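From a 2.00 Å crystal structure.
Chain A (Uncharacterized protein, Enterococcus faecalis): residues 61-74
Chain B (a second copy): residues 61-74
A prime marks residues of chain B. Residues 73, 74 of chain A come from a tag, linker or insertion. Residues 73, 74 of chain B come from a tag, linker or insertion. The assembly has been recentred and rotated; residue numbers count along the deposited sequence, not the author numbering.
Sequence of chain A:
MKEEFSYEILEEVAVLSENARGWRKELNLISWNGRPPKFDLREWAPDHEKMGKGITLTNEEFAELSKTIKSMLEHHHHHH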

# COMPACT_ATOMS: atom_id res chain seq x y z
N GLU A 61 -1.35 11.26 1.24
CA GLU A 61 -2.06 10.01 1.04
C GLU A 61 -1.98 9.11 2.28
O GLU A 61 -2.95 8.45 2.64
CB GLU A 61 -1.51 9.27 -0.18
CG GLU A 61 -1.58 10.11 -1.43
CD GLU A 61 -0.88 9.45 -2.60
OE1 GLU A 61 0.13 8.74 -2.37
OE2 GLU A 61 -1.34 9.65 -3.75
N PHE A 62 -0.82 9.10 2.92
CA PHE A 62 -0.66 8.23 4.08
C PHE A 62 -1.48 8.72 5.27
O PHE A 62 -1.89 7.92 6.11
CB PHE A 62 0.81 8.07 4.50
CG PHE A 62 0.99 7.02 5.54
CD1 PHE A 62 1.11 7.37 6.89
CD2 PHE A 62 0.95 5.68 5.20
CE1 PHE A 62 1.24 6.39 7.86
CE2 PHE A 62 1.08 4.69 6.16
CZ PHE A 62 1.22 5.04 7.50
N ALA A 63 -1.69 10.03 5.36
CA ALA A 63 -2.49 10.57 6.45
C ALA A 63 -3.95 10.21 6.20
O ALA A 63 -4.65 9.80 7.11
CB ALA A 63 -2.32 12.08 6.57
N GLU A 64 -4.39 10.35 4.95
CA GLU A 64 -5.74 9.95 4.54
C GLU A 64 -6.00 8.46 4.71
O GLU A 64 -7.07 8.05 5.13
CB GLU A 64 -6.00 10.34 3.08
CG GLU A 64 -6.30 11.81 2.88
CD GLU A 64 -7.69 12.20 3.37
OE1 GLU A 64 -8.50 11.30 3.68
OE2 GLU A 64 -7.96 13.42 3.43
N LEU A 65 -5.01 7.64 4.36
CA LEU A 65 -5.11 6.21 4.59
C LEU A 65 -5.27 5.97 6.07
O LEU A 65 -6.03 5.11 6.51
CB LEU A 65 -3.87 5.50 4.08
CG LEU A 65 -3.87 3.99 4.36
CD1 LEU A 65 -5.12 3.30 3.82
CD2 LEU A 65 -2.62 3.35 3.77
N SER A 66 -4.53 6.76 6.85
CA SER A 66 -4.48 6.58 8.30
C SER A 66 -5.76 7.06 9.01
O SER A 66 -6.26 6.40 9.92
CB SER A 66 -3.24 7.31 8.86
OG SER A 66 -2.80 6.71 10.05
N LYS A 67 -6.30 8.19 8.57
CA LYS A 67 -7.59 8.67 9.07
C LYS A 67 -8.70 7.67 8.74
O LYS A 67 -9.63 7.47 9.53
CB LYS A 67 -7.92 10.03 8.45
CG LYS A 67 -9.38 10.47 8.66
CD LYS A 67 -9.65 11.86 8.08
CE LYS A 67 -9.91 11.81 6.58
NZ LYS A 67 -11.22 11.16 6.25
N THR A 68 -8.60 7.03 7.58
CA THR A 68 -9.56 6.03 7.14
C THR A 68 -9.49 4.77 7.98
O THR A 68 -10.51 4.28 8.50
CB THR A 68 -9.32 5.67 5.67
OG1 THR A 68 -9.58 6.82 4.85
CG2 THR A 68 -10.20 4.50 5.23
N ILE A 69 -8.28 4.24 8.13
CA ILE A 69 -8.09 3.02 8.89
C ILE A 69 -8.52 3.18 10.35
O ILE A 69 -9.07 2.25 10.95
CB ILE A 69 -6.64 2.51 8.77
CG1 ILE A 69 -6.44 1.86 7.40
CG2 ILE A 69 -6.31 1.55 9.89
CD1 ILE A 69 -5.16 1.08 7.25
N LYS A 70 -8.32 4.37 10.90
CA LYS A 70 -8.73 4.68 12.27
C LYS A 70 -10.25 4.70 12.44
O LYS A 70 -10.80 4.01 13.30
CB LYS A 70 -8.13 6.02 12.71
CG LYS A 70 -8.79 6.65 13.93
CD LYS A 70 -8.13 7.98 14.26
CE LYS A 70 -8.87 8.72 15.36
NZ LYS A 70 -8.11 9.92 15.80
N SER A 71 -10.92 5.51 11.63
CA SER A 71 -12.37 5.63 11.69
C SER A 71 -13.03 4.32 11.31
O SER A 71 -14.19 4.06 11.63
CB SER A 71 -12.86 6.72 10.74
OG SER A 71 -12.70 6.32 9.39
N MSE A 72 -12.27 3.49 10.61
CA MSE A 72 -12.76 2.22 10.11
C MSE A 72 -12.29 1.14 11.07
O MSE A 72 -12.00 0.01 10.68
CB MSE A 72 -12.23 2.02 8.70
CG MSE A 72 -12.12 0.62 8.20
SE MSE A 72 -10.82 0.59 6.74
CE MSE A 72 -11.06 -1.31 6.33
N LEU A 73 -12.21 1.51 12.34
CA LEU A 73 -11.79 0.61 13.40
C LEU A 73 -12.47 1.07 14.68
O LEU A 73 -12.36 0.43 15.73
CB LEU A 73 -10.27 0.65 13.55
CG LEU A 73 -9.56 -0.49 14.29
CD1 LEU A 73 -8.14 -0.68 13.75
CD2 LEU A 73 -9.56 -0.24 15.79
N GLU A 74 -13.20 2.19 14.57
CA GLU A 74 -13.93 2.80 15.68
C GLU A 74 -13.00 3.61 16.58
O GLU A 74 -12.57 4.71 16.22
CB GLU A 74 -14.71 1.75 16.49
CG GLU A 74 -16.09 1.41 15.92
CD GLU A 74 -16.11 0.12 15.10
OE1 GLU A 74 -16.97 -0.00 14.20
OE2 GLU A 74 -15.29 -0.77 15.38
N GLU B 61 -2.93 -9.39 5.36
CA GLU B 61 -2.05 -8.25 5.13
C GLU B 61 -2.73 -6.99 5.59
O GLU B 61 -2.12 -6.17 6.23
CB GLU B 61 -1.62 -8.15 3.67
CG GLU B 61 -0.68 -9.26 3.26
CD GLU B 61 -0.49 -9.36 1.76
OE1 GLU B 61 -1.38 -8.89 1.01
OE2 GLU B 61 0.56 -9.91 1.33
N PHE B 62 -4.01 -6.83 5.27
CA PHE B 62 -4.68 -5.59 5.64
C PHE B 62 -4.87 -5.51 7.16
O PHE B 62 -4.82 -4.42 7.74
CB PHE B 62 -6.01 -5.40 4.89
CG PHE B 62 -6.56 -4.02 5.01
CD1 PHE B 62 -6.18 -3.02 4.13
CD2 PHE B 62 -7.43 -3.70 6.04
CE1 PHE B 62 -6.67 -1.73 4.26
CE2 PHE B 62 -7.91 -2.40 6.18
CZ PHE B 62 -7.54 -1.43 5.29
N ALA B 63 -5.07 -6.65 7.82
CA ALA B 63 -5.18 -6.67 9.28
C ALA B 63 -3.87 -6.24 9.95
O ALA B 63 -3.90 -5.47 10.91
CB ALA B 63 -5.60 -8.05 9.78
N GLU B 64 -2.74 -6.73 9.44
CA GLU B 64 -1.44 -6.33 9.99
C GLU B 64 -1.21 -4.85 9.76
O GLU B 64 -0.64 -4.17 10.60
CB GLU B 64 -0.29 -7.12 9.36
CG GLU B 64 -0.28 -8.61 9.67
CD GLU B 64 0.44 -8.94 10.98
OE1 GLU B 64 0.69 -8.02 11.80
OE2 GLU B 64 0.76 -10.13 11.18
N LEU B 65 -1.63 -4.36 8.59
CA LEU B 65 -1.45 -2.94 8.27
C LEU B 65 -2.24 -2.08 9.24
O LEU B 65 -1.76 -1.06 9.73
CB LEU B 65 -1.86 -2.66 6.83
CG LEU B 65 -1.87 -1.23 6.29
CD1 LEU B 65 -0.50 -0.58 6.36
CD2 LEU B 65 -2.41 -1.22 4.84
N SER B 66 -3.47 -2.49 9.53
CA SER B 66 -4.34 -1.71 10.41
C SER B 66 -3.80 -1.68 11.83
O SER B 66 -3.91 -0.66 12.51
CB SER B 66 -5.76 -2.30 10.40
OG SER B 66 -6.22 -2.47 9.08
N LYS B 67 -3.26 -2.81 12.28
CA LYS B 67 -2.65 -2.93 13.60
C LYS B 67 -1.41 -2.06 13.67
O LYS B 67 -1.20 -1.35 14.65
CB LYS B 67 -2.25 -4.38 13.86
CG LYS B 67 -1.57 -4.61 15.20
CD LYS B 67 -0.99 -6.02 15.29
CE LYS B 67 0.29 -6.17 14.46
NZ LYS B 67 1.47 -5.41 14.99
N THR B 68 -0.58 -2.11 12.63
CA THR B 68 0.60 -1.27 12.63
C THR B 68 0.16 0.18 12.74
O THR B 68 0.56 0.90 13.65
CB THR B 68 1.44 -1.50 11.37
OG1 THR B 68 1.82 -2.88 11.31
CG2 THR B 68 2.68 -0.65 11.43
N ILE B 69 -0.73 0.61 11.84
CA ILE B 69 -1.20 1.98 11.85
C ILE B 69 -1.86 2.33 13.19
O ILE B 69 -1.76 3.46 13.67
CB ILE B 69 -2.16 2.24 10.69
CG1 ILE B 69 -1.36 2.35 9.39
CG2 ILE B 69 -2.95 3.52 10.94
CD1 ILE B 69 -2.20 2.34 8.15
N LYS B 70 -2.52 1.35 13.78
CA LYS B 70 -3.06 1.49 15.12
C LYS B 70 -1.98 1.95 16.11
O LYS B 70 -2.14 2.97 16.78
CB LYS B 70 -3.66 0.16 15.59
CG LYS B 70 -3.86 0.06 17.09
CD LYS B 70 -3.58 -1.36 17.58
CE LYS B 70 -2.10 -1.71 17.41
NZ LYS B 70 -1.73 -3.00 18.07
N SER B 71 -0.89 1.20 16.18
CA SER B 71 0.22 1.53 17.07
C SER B 71 0.72 2.94 16.83
O SER B 71 0.93 3.70 17.78
CB SER B 71 1.39 0.56 16.89
OG SER B 71 1.04 -0.75 17.29
N MSE B 72 0.92 3.30 15.57
CA MSE B 72 1.52 4.59 15.26
C MSE B 72 0.68 5.74 15.80
O MSE B 72 1.18 6.85 15.97
CB MSE B 72 1.74 4.75 13.75
CG MSE B 72 2.57 3.65 13.13
SE MSE B 72 2.60 3.92 11.20
CE MSE B 72 2.95 2.13 10.62
N LEU B 73 -0.59 5.46 16.06
CA LEU B 73 -1.44 6.43 16.74
C LEU B 73 -1.23 6.30 18.24
O LEU B 73 -0.95 7.28 18.93
CB LEU B 73 -2.91 6.21 16.35
CG LEU B 73 -3.29 6.83 14.99
CD1 LEU B 73 -2.06 7.15 14.15
CD2 LEU B 73 -4.26 5.94 14.23
N GLU B 74 -1.35 5.06 18.74
CA GLU B 74 -0.94 4.70 20.09
C GLU B 74 -1.41 3.28 20.40
O GLU B 74 -0.61 2.42 20.77
CB GLU B 74 -1.50 5.66 21.14
CG GLU B 74 -1.19 5.23 22.56
CD GLU B 74 -2.32 5.54 23.52
OE1 GLU B 74 -2.84 6.68 23.48
OE2 GLU B 74 -2.71 4.65 24.30

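Two copies of one helix cross almost at right angles, 99° between their N-to-C directions, with axes 9.9 Å apart at closest approach. Ser66 and Ile69 of each chain lie at the crossing: the CA atoms of Ile69 and Ser66′ are 6.2 Å apart, those of Ser66 and Ile69′ 6.7 Å. Chain A leaves helical geometry at Met72, whereas chain B holds it until Glu74′.

No hydrogen bond spans the contact; apolar packing holds it. The two isoleucines meet tip to tip, Ile69 CD1 to Ile69′ CD1 at 3.3 Å, and each is largely buried. Ile69 is a knob in a hole made by Phe62′, Leu65′, Ser66′ and Ile69′, its CD1 4.1 Å from Leu65′ CG. Serine suits the crossing because it is small: Ile69 CG2 comes within 3.8 Å of Ser66′ CA. The hydroxyl of Ser66′ is satisfied within its own helix, OG donating to Phe62′ O at 2.7 Å.

Each Phe62 leaves its backbone sideways, yet the t rotamer brings its ring to the partner. Selenomethionine then closes the flank, Met72′ SE lying at the ring edge, 4.1 Å from Phe62 CZ. The tag residue Leu73′ adds a peripheral contact, CD2 to Lys70 CB at 4.2 Å. Lys67 and Lys67′ point away, leaving their charges outside the contact.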